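Local coordinates for extracellular solute-binding protein, family 1 (PDB 6G7N), which probably captures ferric iron outside the cytoplasmic membrane for an ABC transporter, holding the metal in the cleft between two lobes, at residues S115-Y120 with N126-K131; E121-N126 with I191-S196; T25-N30 with A248-E253; S77-N82 with Y254-E259; S138-Q143 with K301-A306. One frame throughout, in Å; residues are numbered along the deposited sequence.

Interaction 1: residues S115-Y120 with N126-K131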
# COMPACT_ATOMS: atom_id res chain seq x y z
N SER A 115 13.20 -20.80 6.31
CA SER A 115 12.63 -22.12 6.01
C SER A 115 11.36 -22.45 6.79
O SER A 115 10.58 -23.29 6.35
CB SER A 115 13.69 -23.20 6.26
OG SER A 115 13.99 -23.28 7.64
N GLU A 116 11.13 -21.77 7.91
CA GLU A 116 9.92 -21.96 8.71
C GLU A 116 8.71 -21.22 8.17
O GLU A 116 7.60 -21.43 8.66
CB GLU A 116 10.14 -21.48 10.15
CG GLU A 116 11.24 -22.20 10.89
CD GLU A 116 11.49 -21.59 12.25
OE1 GLU A 116 10.54 -21.49 13.04
OE2 GLU A 116 12.63 -21.21 12.53
N LEU A 117 8.93 -20.35 7.20
CA LEU A 117 7.88 -19.51 6.63
C LEU A 117 7.47 -20.00 5.25
O LEU A 117 8.28 -20.59 4.52
CB LEU A 117 8.37 -18.06 6.55
CG LEU A 117 8.85 -17.47 7.88
CD1 LEU A 117 9.47 -16.10 7.71
CD2 LEU A 117 7.72 -17.46 8.90
N SER A 118 6.23 -19.71 4.86
CA SER A 118 5.73 -20.13 3.55
C SER A 118 4.65 -19.18 3.05
O SER A 118 4.89 -18.39 2.13
CB SER A 118 5.24 -21.59 3.60
OG SER A 118 4.28 -21.79 4.60
N THR A 119 3.47 -19.28 3.64
CA THR A 119 2.29 -18.60 3.15
C THR A 119 1.61 -17.76 4.24
O THR A 119 1.83 -17.96 5.44
CB THR A 119 1.25 -19.61 2.64
OG1 THR A 119 0.88 -20.41 3.75
CG2 THR A 119 1.84 -20.50 1.51
N TYR A 120 0.70 -16.87 3.82
CA TYR A 120 -0.18 -16.21 4.76
C TYR A 120 -1.04 -17.25 5.49
O TYR A 120 -1.29 -17.13 6.69
CB TYR A 120 -1.12 -15.21 4.06
CG TYR A 120 -0.39 -14.09 3.33
CD1 TYR A 120 0.24 -13.07 4.01
CD2 TYR A 120 -0.33 -14.08 1.94
CE1 TYR A 120 0.92 -12.05 3.34
CE2 TYR A 120 0.34 -13.10 1.26
CZ TYR A 120 0.98 -12.09 1.95
OH TYR A 120 1.69 -11.13 1.24
N ASN A 126 -1.08 -23.77 14.64
CA ASN A 126 -0.86 -23.77 16.10
C ASN A 126 0.58 -23.46 16.49
O ASN A 126 0.82 -22.93 17.60
CB ASN A 126 -1.22 -25.14 16.72
CG ASN A 126 -2.70 -25.50 16.59
OD1 ASN A 126 -3.56 -24.65 16.43
ND2 ASN A 126 -3.00 -26.81 16.69
N LYS A 127 1.54 -23.82 15.65
CA LYS A 127 2.94 -23.57 15.94
C LYS A 127 3.26 -22.10 16.18
O LYS A 127 4.25 -21.79 16.83
CB LYS A 127 3.85 -24.13 14.83
CG LYS A 127 3.63 -23.44 13.49
CD LYS A 127 4.31 -24.18 12.35
CE LYS A 127 3.91 -23.55 11.02
NZ LYS A 127 4.48 -24.26 9.86
N TRP A 128 2.43 -21.17 15.69
CA TRP A 128 2.66 -19.74 15.89
C TRP A 128 1.98 -19.17 17.13
O TRP A 128 2.01 -17.95 17.33
CB TRP A 128 2.28 -18.96 14.63
CG TRP A 128 3.07 -19.34 13.43
CD1 TRP A 128 2.59 -19.90 12.27
CD2 TRP A 128 4.47 -19.18 13.24
NE1 TRP A 128 3.60 -20.07 11.38
CE2 TRP A 128 4.77 -19.65 11.93
CE3 TRP A 128 5.51 -18.64 14.02
CZ2 TRP A 128 6.06 -19.65 11.41
CZ3 TRP A 128 6.82 -18.65 13.48
CH2 TRP A 128 7.07 -19.15 12.19
N LYS A 129 1.42 -20.03 17.99
CA LYS A 129 0.69 -19.52 19.15
C LYS A 129 1.61 -18.67 20.03
O LYS A 129 2.73 -19.09 20.34
CB LYS A 129 0.07 -20.66 19.97
CG LYS A 129 -1.00 -20.17 20.95
CD LYS A 129 -1.74 -21.31 21.60
CE LYS A 129 -3.04 -20.83 22.22
NZ LYS A 129 -2.83 -19.99 23.41
N GLY A 130 1.13 -17.48 20.39
CA GLY A 130 1.89 -16.57 21.25
C GLY A 130 3.00 -15.82 20.53
O GLY A 130 3.77 -15.15 21.21
N LYS A 131 3.08 -15.93 19.20
CA LYS A 131 4.27 -15.46 18.47
C LYS A 131 4.03 -14.32 17.48
O LYS A 131 5.02 -13.79 16.99
CB LYS A 131 4.97 -16.63 17.75
CG LYS A 131 5.53 -17.64 18.76
CD LYS A 131 6.23 -18.83 18.16
CE LYS A 131 6.89 -19.65 19.28
NZ LYS A 131 7.83 -20.68 18.75
O HOH W 1 7.17 -23.52 10.28

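Interaction 2: residues E121-N126 with I191-S196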
# COMPACT_ATOMS: atom_id res chain seq x y z
N GLU A 121 -1.50 -18.28 4.77
CA GLU A 121 -2.38 -19.28 5.33
C GLU A 121 -1.74 -20.00 6.49
O GLU A 121 -2.40 -20.32 7.48
CB GLU A 121 -2.82 -20.26 4.22
CG GLU A 121 -3.81 -19.64 3.22
CD GLU A 121 -3.23 -18.69 2.16
OE1 GLU A 121 -2.00 -18.58 2.01
OE2 GLU A 121 -4.07 -18.05 1.48
N ASP A 122 -0.44 -20.28 6.39
CA ASP A 122 0.31 -21.00 7.41
C ASP A 122 0.35 -20.27 8.74
O ASP A 122 0.58 -20.87 9.80
CB ASP A 122 1.74 -21.26 6.90
CG ASP A 122 2.72 -21.74 7.96
OD1 ASP A 122 2.75 -22.94 8.14
OD2 ASP A 122 3.55 -20.96 8.53
N LEU A 123 0.11 -18.95 8.73
CA LEU A 123 0.15 -18.16 9.96
C LEU A 123 -0.98 -18.49 10.94
O LEU A 123 -0.90 -18.08 12.10
CB LEU A 123 0.15 -16.67 9.64
CG LEU A 123 1.31 -16.24 8.74
CD1 LEU A 123 1.21 -14.76 8.46
CD2 LEU A 123 2.64 -16.61 9.39
N ALA A 124 -1.98 -19.24 10.50
CA ALA A 124 -3.04 -19.71 11.40
C ALA A 124 -2.72 -21.01 12.10
O ALA A 124 -3.51 -21.45 12.93
CB ALA A 124 -4.36 -19.85 10.61
N GLN A 125 -1.59 -21.63 11.79
CA GLN A 125 -1.22 -22.90 12.39
C GLN A 125 -0.84 -22.72 13.86
O GLN A 125 -0.30 -21.68 14.27
CB GLN A 125 -0.06 -23.51 11.61
CG GLN A 125 -0.41 -23.95 10.20
CD GLN A 125 -1.31 -25.19 10.16
OE1 GLN A 125 -1.27 -26.03 11.04
NE2 GLN A 125 -2.15 -25.27 9.14
N ASN A 126 -1.08 -23.77 14.64
CA ASN A 126 -0.86 -23.77 16.10
C ASN A 126 0.58 -23.46 16.49
O ASN A 126 0.82 -22.93 17.60
CB ASN A 126 -1.22 -25.14 16.72
CG ASN A 126 -2.70 -25.50 16.59
OD1 ASN A 126 -3.56 -24.65 16.43
ND2 ASN A 126 -3.00 -26.81 16.69
N ILE A 191 7.24 -13.10 14.80
CA ILE A 191 6.89 -12.68 13.45
C ILE A 191 5.80 -11.62 13.54
O ILE A 191 5.07 -11.52 14.53
CB ILE A 191 6.47 -13.86 12.54
CG1 ILE A 191 5.20 -14.52 13.05
CG2 ILE A 191 7.60 -14.86 12.34
CD1 ILE A 191 4.64 -15.56 12.08
N GLY A 192 5.68 -10.85 12.47
CA GLY A 192 4.60 -9.88 12.34
C GLY A 192 4.31 -9.61 10.91
O GLY A 192 5.03 -10.08 10.04
N LEU A 193 3.22 -8.88 10.65
CA LEU A 193 2.91 -8.42 9.29
C LEU A 193 3.10 -6.91 9.25
O LEU A 193 2.68 -6.20 10.15
CB LEU A 193 1.49 -8.78 8.85
CG LEU A 193 1.15 -10.24 8.69
CD1 LEU A 193 -0.23 -10.53 8.11
CD2 LEU A 193 2.13 -10.99 7.79
N ALA A 194 3.74 -6.44 8.18
CA ALA A 194 3.94 -5.00 7.97
C ALA A 194 4.24 -4.78 6.49
O ALA A 194 4.59 -5.71 5.78
CB ALA A 194 5.06 -4.46 8.83
N ASN A 195 4.14 -3.52 6.07
CA ASN A 195 4.51 -3.20 4.69
C ASN A 195 6.04 -3.13 4.56
O ASN A 195 6.74 -2.64 5.45
CB ASN A 195 3.87 -1.89 4.23
CG ASN A 195 2.37 -1.98 4.00
OD1 ASN A 195 1.81 -3.08 3.86
ND2 ASN A 195 1.72 -0.82 3.94
N SER A 196 6.50 -3.57 3.39
CA SER A 196 7.91 -3.66 3.05
C SER A 196 8.69 -2.37 3.31
O SER A 196 9.82 -2.41 3.83
CB SER A 196 8.00 -4.05 1.55
OG SER A 196 7.21 -3.19 0.71

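Interaction 3: residues T25-N30 with A248-E253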
# COMPACT_ATOMS: atom_id res chain seq x y z
N THR A 25 5.98 20.68 -19.01
CA THR A 25 4.60 20.97 -19.43
C THR A 25 4.16 22.41 -19.32
O THR A 25 3.14 22.77 -19.89
CB THR A 25 3.58 20.13 -18.65
OG1 THR A 25 3.47 20.60 -17.30
CG2 THR A 25 3.92 18.65 -18.69
N GLY A 26 4.88 23.20 -18.54
CA GLY A 26 4.48 24.55 -18.24
C GLY A 26 3.48 24.69 -17.10
O GLY A 26 3.14 25.80 -16.75
N LEU A 27 3.01 23.59 -16.53
CA LEU A 27 1.94 23.62 -15.54
C LEU A 27 2.49 23.59 -14.13
O LEU A 27 3.28 22.70 -13.81
CB LEU A 27 1.05 22.41 -15.73
CG LEU A 27 0.27 22.39 -17.04
CD1 LEU A 27 -0.40 21.05 -17.21
CD2 LEU A 27 -0.76 23.51 -17.15
N LYS A 28 2.09 24.54 -13.29
CA LYS A 28 2.41 24.53 -11.88
C LYS A 28 1.56 23.47 -11.18
O LYS A 28 0.44 23.17 -11.59
CB LYS A 28 2.13 25.90 -11.26
CG LYS A 28 2.51 26.02 -9.80
CD LYS A 28 2.28 27.40 -9.23
CE LYS A 28 2.64 27.41 -7.75
NZ LYS A 28 2.41 28.74 -7.15
N VAL A 29 2.13 22.92 -10.11
CA VAL A 29 1.42 21.99 -9.22
C VAL A 29 1.11 22.70 -7.91
O VAL A 29 2.04 23.07 -7.17
CB VAL A 29 2.24 20.73 -8.94
CG1 VAL A 29 1.46 19.78 -8.01
CG2 VAL A 29 2.65 20.04 -10.25
N ASN A 30 -0.19 22.90 -7.63
CA ASN A 30 -0.64 23.44 -6.36
C ASN A 30 -1.00 22.25 -5.47
O ASN A 30 -1.91 21.50 -5.80
CB ASN A 30 -1.88 24.31 -6.56
CG ASN A 30 -1.62 25.54 -7.39
OD1 ASN A 30 -0.55 26.15 -7.30
ND2 ASN A 30 -2.61 25.91 -8.20
N ALA A 248 -4.37 17.45 -15.76
CA ALA A 248 -4.43 16.32 -14.82
C ALA A 248 -3.95 15.04 -15.50
O ALA A 248 -3.15 14.28 -14.92
CB ALA A 248 -5.83 16.14 -14.28
N ILE A 249 -4.39 14.80 -16.73
CA ILE A 249 -3.94 13.62 -17.49
C ILE A 249 -2.44 13.70 -17.74
O ILE A 249 -1.72 12.70 -17.60
CB ILE A 249 -4.74 13.48 -18.79
CG1 ILE A 249 -6.23 13.19 -18.50
CG2 ILE A 249 -4.13 12.39 -19.66
CD1 ILE A 249 -7.11 13.35 -19.73
N LYS A 250 -1.95 14.90 -18.12
CA LYS A 250 -0.49 15.05 -18.33
C LYS A 250 0.29 14.70 -17.07
O LYS A 250 1.39 14.12 -17.17
CB LYS A 250 -0.15 16.47 -18.77
CG LYS A 250 -0.53 16.81 -20.21
CD LYS A 250 -0.06 18.21 -20.59
CE LYS A 250 -0.37 18.57 -22.05
NZ LYS A 250 0.19 19.88 -22.46
N PHE A 251 -0.23 15.07 -15.91
CA PHE A 251 0.46 14.76 -14.67
C PHE A 251 0.51 13.25 -14.42
O PHE A 251 1.60 12.72 -14.12
CB PHE A 251 -0.20 15.49 -13.51
CG PHE A 251 0.54 15.32 -12.21
CD1 PHE A 251 1.77 15.92 -12.02
CD2 PHE A 251 0.02 14.56 -11.18
CE1 PHE A 251 2.49 15.77 -10.84
CE2 PHE A 251 0.72 14.41 -9.98
CZ PHE A 251 1.94 15.02 -9.81
N LEU A 252 -0.62 12.57 -14.56
CA LEU A 252 -0.59 11.11 -14.38
C LEU A 252 0.37 10.44 -15.36
O LEU A 252 1.12 9.53 -14.99
CB LEU A 252 -1.98 10.51 -14.51
CG LEU A 252 -3.05 11.00 -13.52
CD1 LEU A 252 -4.26 10.11 -13.64
CD2 LEU A 252 -2.52 11.04 -12.07
N GLU A 253 0.35 10.88 -16.61
CA GLU A 253 1.26 10.30 -17.60
C GLU A 253 2.71 10.58 -17.24
O GLU A 253 3.57 9.70 -17.39
CB GLU A 253 0.92 10.79 -18.98
CG GLU A 253 -0.39 10.22 -19.49
CD GLU A 253 -0.81 10.69 -20.87
OE1 GLU A 253 -0.36 11.76 -21.33
OE2 GLU A 253 -1.68 10.01 -21.48

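Interaction 4: residues S77-N82 with Y254-E259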
# COMPACT_ATOMS: atom_id res chain seq x y z
N SER A 77 -5.83 6.24 -21.47
CA SER A 77 -4.50 6.66 -21.92
C SER A 77 -3.68 5.46 -22.29
O SER A 77 -3.47 4.59 -21.45
CB SER A 77 -3.81 7.43 -20.78
OG SER A 77 -2.41 7.53 -21.00
N SER A 78 -3.17 5.43 -23.51
CA SER A 78 -2.25 4.37 -23.93
C SER A 78 -1.03 4.32 -23.01
O SER A 78 -0.54 3.25 -22.68
CB SER A 78 -1.81 4.60 -25.37
OG SER A 78 -0.81 3.72 -25.80
N THR A 79 -0.50 5.50 -22.65
CA THR A 79 0.64 5.54 -21.77
C THR A 79 0.36 4.92 -20.40
O THR A 79 1.11 4.07 -19.92
CB THR A 79 1.15 6.99 -21.64
OG1 THR A 79 1.61 7.41 -22.92
CG2 THR A 79 2.24 7.15 -20.64
N LEU A 80 -0.73 5.31 -19.77
CA LEU A 80 -1.05 4.74 -18.46
C LEU A 80 -1.29 3.23 -18.56
O LEU A 80 -0.81 2.46 -17.73
CB LEU A 80 -2.28 5.39 -17.83
CG LEU A 80 -2.16 6.87 -17.49
CD1 LEU A 80 -3.42 7.39 -16.85
CD2 LEU A 80 -0.97 7.18 -16.61
N ASN A 81 -2.05 2.80 -19.57
CA ASN A 81 -2.41 1.42 -19.63
C ASN A 81 -1.23 0.53 -19.98
O ASN A 81 -1.10 -0.59 -19.47
CB ASN A 81 -3.57 1.17 -20.56
CG ASN A 81 -4.86 1.81 -20.10
OD1 ASN A 81 -5.06 2.14 -18.93
ND2 ASN A 81 -5.77 1.98 -21.06
N ASN A 82 -0.39 0.99 -20.90
CA ASN A 82 0.77 0.19 -21.27
C ASN A 82 1.81 0.12 -20.14
O ASN A 82 2.39 -0.94 -19.90
CB ASN A 82 1.41 0.72 -22.56
CG ASN A 82 2.57 -0.16 -22.98
OD1 ASN A 82 2.45 -1.39 -23.07
ND2 ASN A 82 3.77 0.48 -23.12
N TYR A 254 3.01 11.79 -16.76
CA TYR A 254 4.37 12.09 -16.33
C TYR A 254 4.83 11.15 -15.22
O TYR A 254 5.99 10.72 -15.20
CB TYR A 254 4.43 13.56 -15.89
CG TYR A 254 5.69 13.86 -15.13
CD1 TYR A 254 6.93 13.93 -15.75
CD2 TYR A 254 5.65 13.97 -13.73
CE1 TYR A 254 8.08 14.13 -15.00
CE2 TYR A 254 6.78 14.15 -13.00
CZ TYR A 254 7.99 14.22 -13.62
OH TYR A 254 9.13 14.34 -12.84
N LEU A 255 3.92 10.79 -14.31
CA LEU A 255 4.29 9.92 -13.19
C LEU A 255 4.78 8.54 -13.58
O LEU A 255 5.46 7.90 -12.77
CB LEU A 255 3.15 9.80 -12.19
CG LEU A 255 2.82 11.06 -11.37
CD1 LEU A 255 1.61 10.75 -10.50
CD2 LEU A 255 3.98 11.51 -10.53
N VAL A 256 4.44 8.06 -14.79
CA VAL A 256 4.94 6.76 -15.22
C VAL A 256 6.26 6.84 -15.97
O VAL A 256 6.81 5.80 -16.35
CB VAL A 256 3.91 5.92 -15.99
CG1 VAL A 256 2.64 5.74 -15.16
CG2 VAL A 256 3.58 6.49 -17.36
N SER A 257 6.78 8.05 -16.20
CA SER A 257 8.09 8.17 -16.82
C SER A 257 9.17 7.55 -15.92
O SER A 257 9.03 7.53 -14.70
CB SER A 257 8.42 9.63 -17.13
OG SER A 257 8.63 10.39 -15.95
N PRO A 258 10.29 7.09 -16.50
CA PRO A 258 11.31 6.48 -15.64
C PRO A 258 11.84 7.40 -14.55
O PRO A 258 12.04 6.96 -13.42
CB PRO A 258 12.38 6.04 -16.62
CG PRO A 258 11.58 5.74 -17.86
CD PRO A 258 10.56 6.84 -17.92
N GLU A 259 12.05 8.65 -14.92
CA GLU A 259 12.59 9.58 -13.90
C GLU A 259 11.60 9.84 -12.72
O GLU A 259 11.98 9.85 -11.54
CB GLU A 259 13.00 10.88 -14.61

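Interaction 5: residues S138-Q143 with K301-A306. With FE (Fe (III) ion), chain E.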
# COMPACT_ATOMS: atom_id res chain seq x y z
N SER A 138 -8.57 -1.64 12.37
CA SER A 138 -8.92 -0.33 11.81
C SER A 138 -8.03 0.05 10.63
O SER A 138 -8.38 0.99 9.89
CB SER A 138 -8.81 0.76 12.90
OG SER A 138 -9.65 0.49 13.99
N ASN A 139 -6.88 -0.59 10.51
CA ASN A 139 -5.90 -0.21 9.51
C ASN A 139 -6.25 -0.76 8.12
O ASN A 139 -6.53 -1.95 7.96
CB ASN A 139 -4.54 -0.72 9.96
CG ASN A 139 -3.51 -0.63 8.87
OD1 ASN A 139 -3.14 -1.64 8.26
ND2 ASN A 139 -3.03 0.58 8.60
N ILE A 140 -6.20 0.12 7.12
CA ILE A 140 -6.57 -0.24 5.76
C ILE A 140 -5.66 -1.32 5.17
O ILE A 140 -6.14 -2.14 4.39
CB ILE A 140 -6.63 1.03 4.85
CG1 ILE A 140 -7.30 0.74 3.50
CG2 ILE A 140 -5.24 1.60 4.59
CD1 ILE A 140 -8.77 0.47 3.56
N TYR A 141 -4.37 -1.34 5.52
CA TYR A 141 -3.49 -2.36 4.96
C TYR A 141 -3.97 -3.77 5.33
O TYR A 141 -3.96 -4.69 4.52
CB TYR A 141 -2.05 -2.19 5.40
CG TYR A 141 -1.47 -0.79 5.35
CD1 TYR A 141 -1.79 0.09 4.30
CD2 TYR A 141 -0.58 -0.35 6.30
CE1 TYR A 141 -1.25 1.36 4.26
CE2 TYR A 141 -0.01 0.92 6.26
CZ TYR A 141 -0.33 1.78 5.22
OH TYR A 141 0.19 3.03 5.19
N ASN A 142 -4.34 -3.91 6.61
CA ASN A 142 -4.86 -5.18 7.10
C ASN A 142 -6.22 -5.51 6.48
O ASN A 142 -6.48 -6.66 6.14
CB ASN A 142 -5.03 -5.11 8.62
CG ASN A 142 -3.73 -5.24 9.37
OD1 ASN A 142 -2.73 -5.74 8.84
ND2 ASN A 142 -3.76 -4.85 10.67
N GLN A 143 -7.09 -4.52 6.37
CA GLN A 143 -8.39 -4.74 5.74
C GLN A 143 -8.19 -5.26 4.30
O GLN A 143 -8.86 -6.20 3.87
CB GLN A 143 -9.23 -3.48 5.77
CG GLN A 143 -9.65 -3.08 7.17
CD GLN A 143 -10.25 -1.70 7.25
OE1 GLN A 143 -10.46 -1.03 6.25
NE2 GLN A 143 -10.51 -1.26 8.47
N LYS A 301 -13.43 -3.67 -3.14
CA LYS A 301 -14.73 -4.39 -3.27
C LYS A 301 -15.13 -5.23 -2.04
O LYS A 301 -16.31 -5.26 -1.63
CB LYS A 301 -14.71 -5.27 -4.51
CG LYS A 301 -16.03 -5.84 -4.88
CD LYS A 301 -16.01 -6.46 -6.25
CE LYS A 301 -17.41 -6.91 -6.64
NZ LYS A 301 -17.59 -7.12 -8.11
N LEU A 302 -14.12 -5.86 -1.44
CA LEU A 302 -14.38 -6.72 -0.27
C LEU A 302 -13.96 -6.09 1.05
O LEU A 302 -13.89 -6.78 2.07
CB LEU A 302 -13.71 -8.06 -0.46
CG LEU A 302 -14.41 -8.91 -1.49
CD1 LEU A 302 -13.54 -10.08 -1.87
CD2 LEU A 302 -15.76 -9.38 -0.94
N ASN A 303 -13.75 -4.79 1.06
CA ASN A 303 -13.38 -4.10 2.29
C ASN A 303 -14.44 -4.27 3.39
O ASN A 303 -14.10 -4.55 4.53
CB ASN A 303 -13.14 -2.62 2.00
CG ASN A 303 -12.83 -1.83 3.26
OD1 ASN A 303 -13.72 -1.27 3.88
ND2 ASN A 303 -11.57 -1.83 3.65
N ALA A 304 -15.72 -4.10 3.04
CA ALA A 304 -16.78 -4.24 4.06
C ALA A 304 -16.81 -5.65 4.62
O ALA A 304 -17.00 -5.84 5.84
CB ALA A 304 -18.14 -3.87 3.47
N ASP A 305 -16.60 -6.66 3.78
CA ASP A 305 -16.56 -8.05 4.23
C ASP A 305 -15.37 -8.29 5.16
O ASP A 305 -15.48 -9.02 6.14
CB ASP A 305 -16.51 -9.02 3.04
CG ASP A 305 -17.89 -9.22 2.32
OD1 ASP A 305 -18.90 -8.67 2.76
OD2 ASP A 305 -17.94 -9.98 1.33
N ALA A 306 -14.24 -7.67 4.87
CA ALA A 306 -13.08 -7.76 5.73
C ALA A 306 -13.34 -7.20 7.12
O ALA A 306 -13.02 -7.81 8.14
CB ALA A 306 -11.86 -7.09 5.09
FE FE E . 2.09 3.50 5.13

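Interaction 1: residues S115-Y120 with N126-K131
L117 and W128 both carry CG beside the backbone N and anti to the carbonyl carbon (chi1 -56° and -61°). These settings bring the two side-chain ends together, although neither CB starts out pointing across the contact. The leucine and the indole then cross at about a right angle: CD2 of L117 lies 3.7 Å from CZ2 of W128, with CH2 of the same ring nearly as close, and the methyl arrives obliquely. A backbone atom makes the second approach. The carbonyl O of E116 sits 3.6 Å from CZ2 of W128, at the ring's edge and near its plane, where it can meet the weakly positive C-H rim. The same O of E116 accepts a hydrogen bond from a water at 2.7 Å, and NZ of K127 donates to that water at 2.8 Å, so the solvent molecule bridges carbonyl and ammonium. NZ of K127 also forms a salt bridge with D122, whose other carboxylate oxygen takes the hydrogen bond of W128 NE1; this second-shell aspartate probably helps fix the turn of the indole. Both segments belong to the connection between strands 96-108 and 132-133. L117 rests on I105 and Y107 of the former strand, W128 touches N168 just past helix 140-167, and a type II turn from W128 to K131 leads into strand 132-133.

Interaction 2: residues E121-N126 with I191-S196
L123 forks over strand 191-195, one methyl meeting I191 and the other L193. The strand belongs to the sheet of a periplasmic-binding-protein fold: it pairs parallel with strand 132-133, to which it is connected through helices 140-167 and 177-186, and antiparallel with strand 96-108. L123 comes from a 3-10 turn in the loop ahead of strand 132-133, so the contact lays a loop residue against one face of the sheet. The CB atoms of all three residues point across the interface; in the strand these are the two positions flanking G192. The backbones stay well separated, with 9.4 Å between CA of L123 and CA of I191, and the side chains alone span the distance. I191 has CG1 between the backbone N and the carbonyl carbon (chi1 64°), a hindered placement that, with the extended second torsion, carries CD1 out to the leucine. The two chains cross at a slant, with CD2 of L123 3.5 Å from CD1 of I191. All three residues are buried, and further apolar groups close in: I105 touches both L123 and L193, L145 of helix 140-167 packs on L193, and W128 packs on L123 and I191. At the end of the 3-10 segment, Q125 N donates to D122 O at 3.0 Å. The other branch of L123 meets L193 tip to tip, CD1 of L123 standing 3.9 Å from CD2 of L193.

Interaction 3: residues T25-N30 with A248-E253
K250 of helix 245-255 extends beside T25 and L27, and its aliphatic part does the touching. Its CB stands 4.6 Å from CG2 of T25, just short of real contact. CG leads the extended chain on to CD, which is 4.4 Å from CG2 of T25 and equally far from CD1 of L27, so these two side chains meet the lysine at one methylene. CE and NZ lead away and meet neither side chain. Such distances describe loose apolar packing near the surface. One helical position further on, F251 meets V29 on a slanting approach, with CE1 of F251 4.3 Å from CG2 of V29. T25 is held in place by an ST turn: L27 N donates to OG1 of T25 at 3.1 Å with an angle of 158°, and that hydroxyl is also hydrogen-bonded to F21 O. G26, with positive phi, ends helix 15-25 and turns the chain into strand 28-33. Strands 2-7 and 28-33, parallel neighbours joined by helix 15-25, form a beta-alpha-beta unit; helix 245-255 lies beside it, F251 touching I3 and packing edge-to-face with F21, while A248 and L252 rest on V54 and V238 of strands 54-58 and 231-239.

Interaction 4: residues S77-N82 with Y254-E259
V256 puts one methyl against each of two successive residues of helix 78-83. CG2 of V256 lies 3.6 Å from CG2 of T79, and CG1 of V256 lies 4.1 Å from CD2 of L80. T79 contributes its methyl because CG2 is the branch anti to N (chi1 of OG1 -65°). L80 crosses the valine at about a right angle, its CB pointing along the interface while its tip bends in. Around this apolar first shell, F96 packs on L80 and F98 on V256, both from strand 96-108, with I84 and V274 also touching the valine. Polar bonds at the helix starts position the backbones. S77 caps the helix carrying T79 and L80: L80 N donates to S77 OG at 3.0 Å and 174°, nearly straight, and E253 is a further partner of that hydroxyl. On the other side, Y254 O is gripped twice by S257, by its OG at 2.8 Å, in the carbonyl plane, and by its N at 3.0 Å. S257 OG also has a weak bond to A260 N. Serine N-caps thus start both helices 78-83 and 258-266, the latter with P258 in the first helical turn, as is common at helix starts.

Interaction 5: residues S138-Q143 with K301-A306
This is a buried helix-to-helix contact in which two side-chain amides join the start of helix 140-167 to the start of helix 303-312. N303 ND2 donates to Q143 OE1 at 2.9 Å with an angle of 159°; the acceptor lies near the plane of the asparagine amide, whereas the donor is tilted 31° from the glutamine carbonyl plane. The two amides are accordingly not coplanar, their planes standing 64° apart. Q143 reaches across with its chain extended beyond CG, and its NE2 is satisfied by S137 O, so both ends of the amide are used. N303 OD1 in turn bonds to R65 of helix 60-68. CD1 of I140 packs 3.6 Å from ND2 of N303, and the backbones come close where CB of A306 sits 3.4 Å from Q143 O. With a leucine in place of Q143, N303 ND2 and S137 O would probably each be left without this amide mate, and the N303 amide could turn more easily. At the head of helix 140-167, N139 is the N-cap, OD1 accepting from N142 N at 3.1 Å. This capped first turn also carries Y141, whose OH binds the iron at 2.0 Å. Y197 and Y198 supply further tyrosine oxygens to the metal; tyrosine ligation of this kind is a familiar feature of ferric-binding periplasmic proteins.

Overall arrangement
Interactions 1 and 2 lie opposite 3 and 4 across the chain's centre, about 47 Å separating the centres of 1 and 3. Interactions 1 and 2 have centres about 7 Å apart, share N126 and merge where CE3 of W128 packs 3.7 Å from CD1 of I191. Interactions 3 and 4, centres about 13 Å apart, both use helix 245-255 and meet where E253 OE2 lies 2.6 Å from S77 OG, a probable hydrogen bond. Interaction 5, with the iron ligand Y141, is about 17 Å, centre to centre, from interaction 2. The two touch where N195 ND2 lies 3.3 Å from CD2 of Y141. Strand 191-195 thus runs from the loop packing to a residue touching Y141.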